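Glutamate receptor 1 (Adineta vaga, PDB 4IO2) binds glutamate through this extracellular ligand-binding domain, probably to open the ion channel formed by the full-length receptor. Local coordinates at residues I86-A91 against V96-S101. Numbering follows the deposited sequence. Where two conformers were deposited one is given.
Sequences ITVTSA and VAFSNS. With GLU (glutamic acid), chain E.
F98 lays one face of its ring against V88, in the loop 86-89 that binds glutamate in a ligand-binding domain with the periplasmic-binding-protein fold. The two side chains run past each other in opposite directions. The bond to F98 CB, which lies 4.1 Å from V88 CG2, points toward residues 86-91, and a chi1 of -69°, with CG anti to the carbonyl carbon, brings the ring against the V88 methyls. These two methyls share the near part of the ring: F98 CD1 meets V88 CG1 at 3.7 Å, while F98 CD2 meets V88 CG2 at the same distance. V88 CG2 makes a CH-pi contact over the F98 face, offset toward the rim, 4.0 Å from the ring centroid. Farther out, F98 CE2 has I86 CG2 at the ring edge, 4.3 Å away, and CZ ends near V88 CA and the carbonyl oxygen of T87. That oxygen accepts a hydrogen bond from R92, which also binds the ligand and touches F98. Strand 200-211 holds both segments through backbone bonds, and V88 also packs on N100 of the second subunit. While its carbonyl oxygen lies near the ring, T87 grips the bound glutamate twice: its hydroxyl OG1 accepts a bond from the ligand's amino N at 2.8 Å, and its backbone N donates to the ligand's alpha-carboxylate O at 2.8 Å, nearly straight at 168°.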
ATOM      1  N   ILE A  86     -10.985   6.341   1.733  1.00 10.37           N
ATOM      2  CA  ILE A  86     -11.765   5.530   0.814  1.00 10.04           C
ATOM      3  C   ILE A  86     -10.959   4.302   0.437  1.00  9.42           C
ATOM      4  O   ILE A  86      -9.892   4.392  -0.189  1.00 10.57           O
ATOM      5  CB  ILE A  86     -12.112   6.323  -0.461  1.00 11.10           C
ATOM      6  CG1 ILE A  86     -12.826   7.644  -0.137  1.00 12.00           C
ATOM      7  CG2 ILE A  86     -12.973   5.516  -1.366  1.00 11.74           C
ATOM      8  CD1 ILE A  86     -12.826   8.639  -1.297  1.00 13.52           C
ATOM      9  N   THR A  87     -11.434   3.138   0.892  1.00 10.18           N
ATOM     10  CA  THR A  87     -10.741   1.899   0.650  1.00  9.93           C
ATOM     11  C   THR A  87     -10.785   1.453  -0.807  1.00 11.07           C
ATOM     12  O   THR A  87     -11.835   1.446  -1.445  1.00 10.81           O
ATOM     13  CB  THR A  87     -11.297   0.799   1.559  1.00 11.00           C
ATOM     14  OG1 THR A  87     -11.242   1.247   2.918  1.00 11.77           O
ATOM     15  CG2 THR A  87     -10.511  -0.521   1.438  1.00 12.13           C
ATOM     16  N   VAL A  88      -9.637   1.033  -1.331  1.00  9.92           N
ATOM     17  CA  VAL A  88      -9.531   0.474  -2.688  1.00  9.98           C
ATOM     18  C   VAL A  88     -10.021  -0.958  -2.617  1.00 11.46           C
ATOM     19  O   VAL A  88      -9.479  -1.788  -1.873  1.00 13.30           O
ATOM     20  CB  VAL A  88      -8.083   0.538  -3.161  1.00 10.92           C
ATOM     21  CG1 VAL A  88      -7.998  -0.004  -4.582  1.00 13.93           C
ATOM     22  CG2 VAL A  88      -7.562   1.988  -3.089  1.00 12.19           C
ATOM     23  N   THR A  89     -11.089  -1.271  -3.333  1.00 11.47           N
ATOM     24  CA  THR A  89     -11.645  -2.627  -3.350  1.00 10.50           C
ATOM     25  C   THR A  89     -11.843  -3.103  -4.782  1.00 11.92           C
ATOM     26  O   THR A  89     -11.965  -2.326  -5.693  1.00 11.28           O
ATOM     27  CB  THR A  89     -13.013  -2.753  -2.648  1.00 12.17           C
ATOM     28  OG1 THR A  89     -13.989  -2.105  -3.442  1.00 13.26           O
ATOM     29  CG2 THR A  89     -13.009  -2.136  -1.222  1.00 11.75           C
ATOM     30  N   SER A  90     -11.876  -4.407  -4.947  1.00 11.78           N
ATOM     31  CA  SER A  90     -12.088  -5.029  -6.255  0.63 13.34           C
ATOM     32  C   SER A  90     -13.406  -4.581  -6.866  1.00 13.28           C
ATOM     33  O   SER A  90     -13.477  -4.256  -8.039  1.00 14.72           O
ATOM     34  CB  SER A  90     -12.038  -6.576  -6.145  0.63 16.54           C
ATOM     35  OG  SER A  90     -13.040  -7.101  -5.265  0.63 19.85           O
ATOM     36  N   ALA A  91     -14.463  -4.589  -6.076  1.00 12.64           N
ATOM     37  CA  ALA A  91     -15.770  -4.200  -6.604  1.00 13.44           C
ATOM     38  C   ALA A  91     -15.749  -2.745  -7.037  1.00 12.40           C
ATOM     39  O   ALA A  91     -16.341  -2.385  -8.070  1.00 14.41           O
ATOM     40  CB  ALA A  91     -16.911  -4.403  -5.568  1.00 15.64           C
ATOM     41  N   VAL A  96     -14.522   2.536 -11.119  1.00 12.67           N
ATOM     42  CA  VAL A  96     -13.665   3.712 -11.032  1.00 12.81           C
ATOM     43  C   VAL A  96     -12.225   3.245 -11.011  1.00 11.71           C
ATOM     44  O   VAL A  96     -11.928   2.058 -10.729  1.00 12.70           O
ATOM     45  CB  VAL A  96     -13.928   4.547  -9.757  1.00 11.78           C
ATOM     46  CG1 VAL A  96     -15.347   5.140  -9.753  1.00 13.22           C
ATOM     47  CG2 VAL A  96     -13.675   3.763  -8.466  1.00 12.18           C
ATOM     48  N   ALA A  97     -11.300   4.178 -11.238  1.00 12.25           N
ATOM     49  CA  ALA A  97      -9.882   3.920 -10.962  1.00 12.00           C
ATOM     50  C   ALA A  97      -9.473   4.538  -9.639  1.00 11.33           C
ATOM     51  O   ALA A  97     -10.186   5.354  -9.053  1.00 11.87           O
ATOM     52  CB  ALA A  97      -8.972   4.381 -12.131  1.00 13.46           C
ATOM     53  N   PHE A  98      -8.302   4.123  -9.152  1.00 12.77           N
ATOM     54  CA  PHE A  98      -7.747   4.708  -7.953  1.00 12.52           C
ATOM     55  C   PHE A  98      -6.327   5.136  -8.216  1.00 12.72           C
ATOM     56  O   PHE A  98      -5.573   4.457  -8.906  1.00 15.32           O
ATOM     57  CB  PHE A  98      -7.771   3.708  -6.801  1.00 12.92           C
ATOM     58  CG  PHE A  98      -9.140   3.372  -6.289  1.00 12.17           C
ATOM     59  CD1 PHE A  98      -9.849   2.305  -6.805  1.00 13.74           C
ATOM     60  CD2 PHE A  98      -9.690   4.090  -5.247  1.00 12.43           C
ATOM     61  CE1 PHE A  98     -11.070   1.953  -6.276  1.00 14.81           C
ATOM     62  CE2 PHE A  98     -10.888   3.741  -4.713  1.00 13.66           C
ATOM     63  CZ  PHE A  98     -11.601   2.695  -5.236  1.00 14.23           C
ATOM     64  N   SER A  99      -5.944   6.238  -7.611  1.00 12.22           N
ATOM     65  CA  SER A  99      -4.563   6.669  -7.589  1.00 12.20           C
ATOM     66  C   SER A  99      -3.695   5.695  -6.810  1.00 13.39           C
ATOM     67  O   SER A  99      -4.170   4.837  -6.094  1.00 14.97           O
ATOM     68  CB  SER A  99      -4.452   8.050  -6.931  1.00 12.37           C
ATOM     69  OG  SER A  99      -4.584   7.994  -5.514  1.00 12.40           O
ATOM     70  N   ASN A 100      -2.388   5.870  -6.917  0.67 15.10           N
ATOM     71  CA  ASN A 100      -1.479   5.193  -6.016  0.67 17.01           C
ATOM     72  C   ASN A 100      -1.911   5.552  -4.609  0.67 16.39           C
ATOM     73  O   ASN A 100      -2.463   6.630  -4.344  0.67 16.23           O
ATOM     74  CB  ASN A 100      -0.033   5.621  -6.297  0.67 20.28           C
ATOM     75  CG  ASN A 100       0.440   5.140  -7.630  0.67 25.39           C
ATOM     76  OD1 ASN A 100       0.716   5.924  -8.520  0.67 27.35           O
ATOM     77  ND2 ASN A 100       0.518   3.826  -7.789  0.67 31.51           N
ATOM     78  N   SER A 101      -1.668   4.632  -3.689  1.00 17.12           N
ATOM     79  CA  SER A 101      -2.174   4.748  -2.333  0.58 17.55           C
ATOM     80  C   SER A 101      -1.654   5.985  -1.609  1.00 15.82           C
ATOM     81  O   SER A 101      -0.452   6.325  -1.725  1.00 18.89           O
ATOM     82  CB  SER A 101      -1.741   3.504  -1.551  0.58 19.16           C
ATOM     83  OG  SER A 101      -1.802   3.674  -0.128  0.58 20.58           O
TER
HETATM   84  N   GLU E 303     -12.717   3.221   4.344  1.00 10.91           N
HETATM   85  CA  GLU E 303     -14.072   2.664   4.396  1.00 10.22           C
HETATM   86  C   GLU E 303     -14.633   2.508   2.985  1.00 10.32           C
HETATM   87  O   GLU E 303     -14.045   3.078   2.030  1.00 11.24           O
HETATM   88  CB  GLU E 303     -15.030   3.525   5.225  1.00 12.57           C
HETATM   89  CG  GLU E 303     -14.621   3.784   6.680  1.00 13.19           C
HETATM   90  CD  GLU E 303     -14.689   2.575   7.612  1.00 13.49           C
HETATM   91  OE1 GLU E 303     -15.183   1.532   7.188  1.00 16.05           O
HETATM   92  OE2 GLU E 303     -14.306   2.716   8.803  1.00 13.02           O
HETATM   93  OXT GLU E 303     -15.657   1.804   2.822  1.00 12.48           O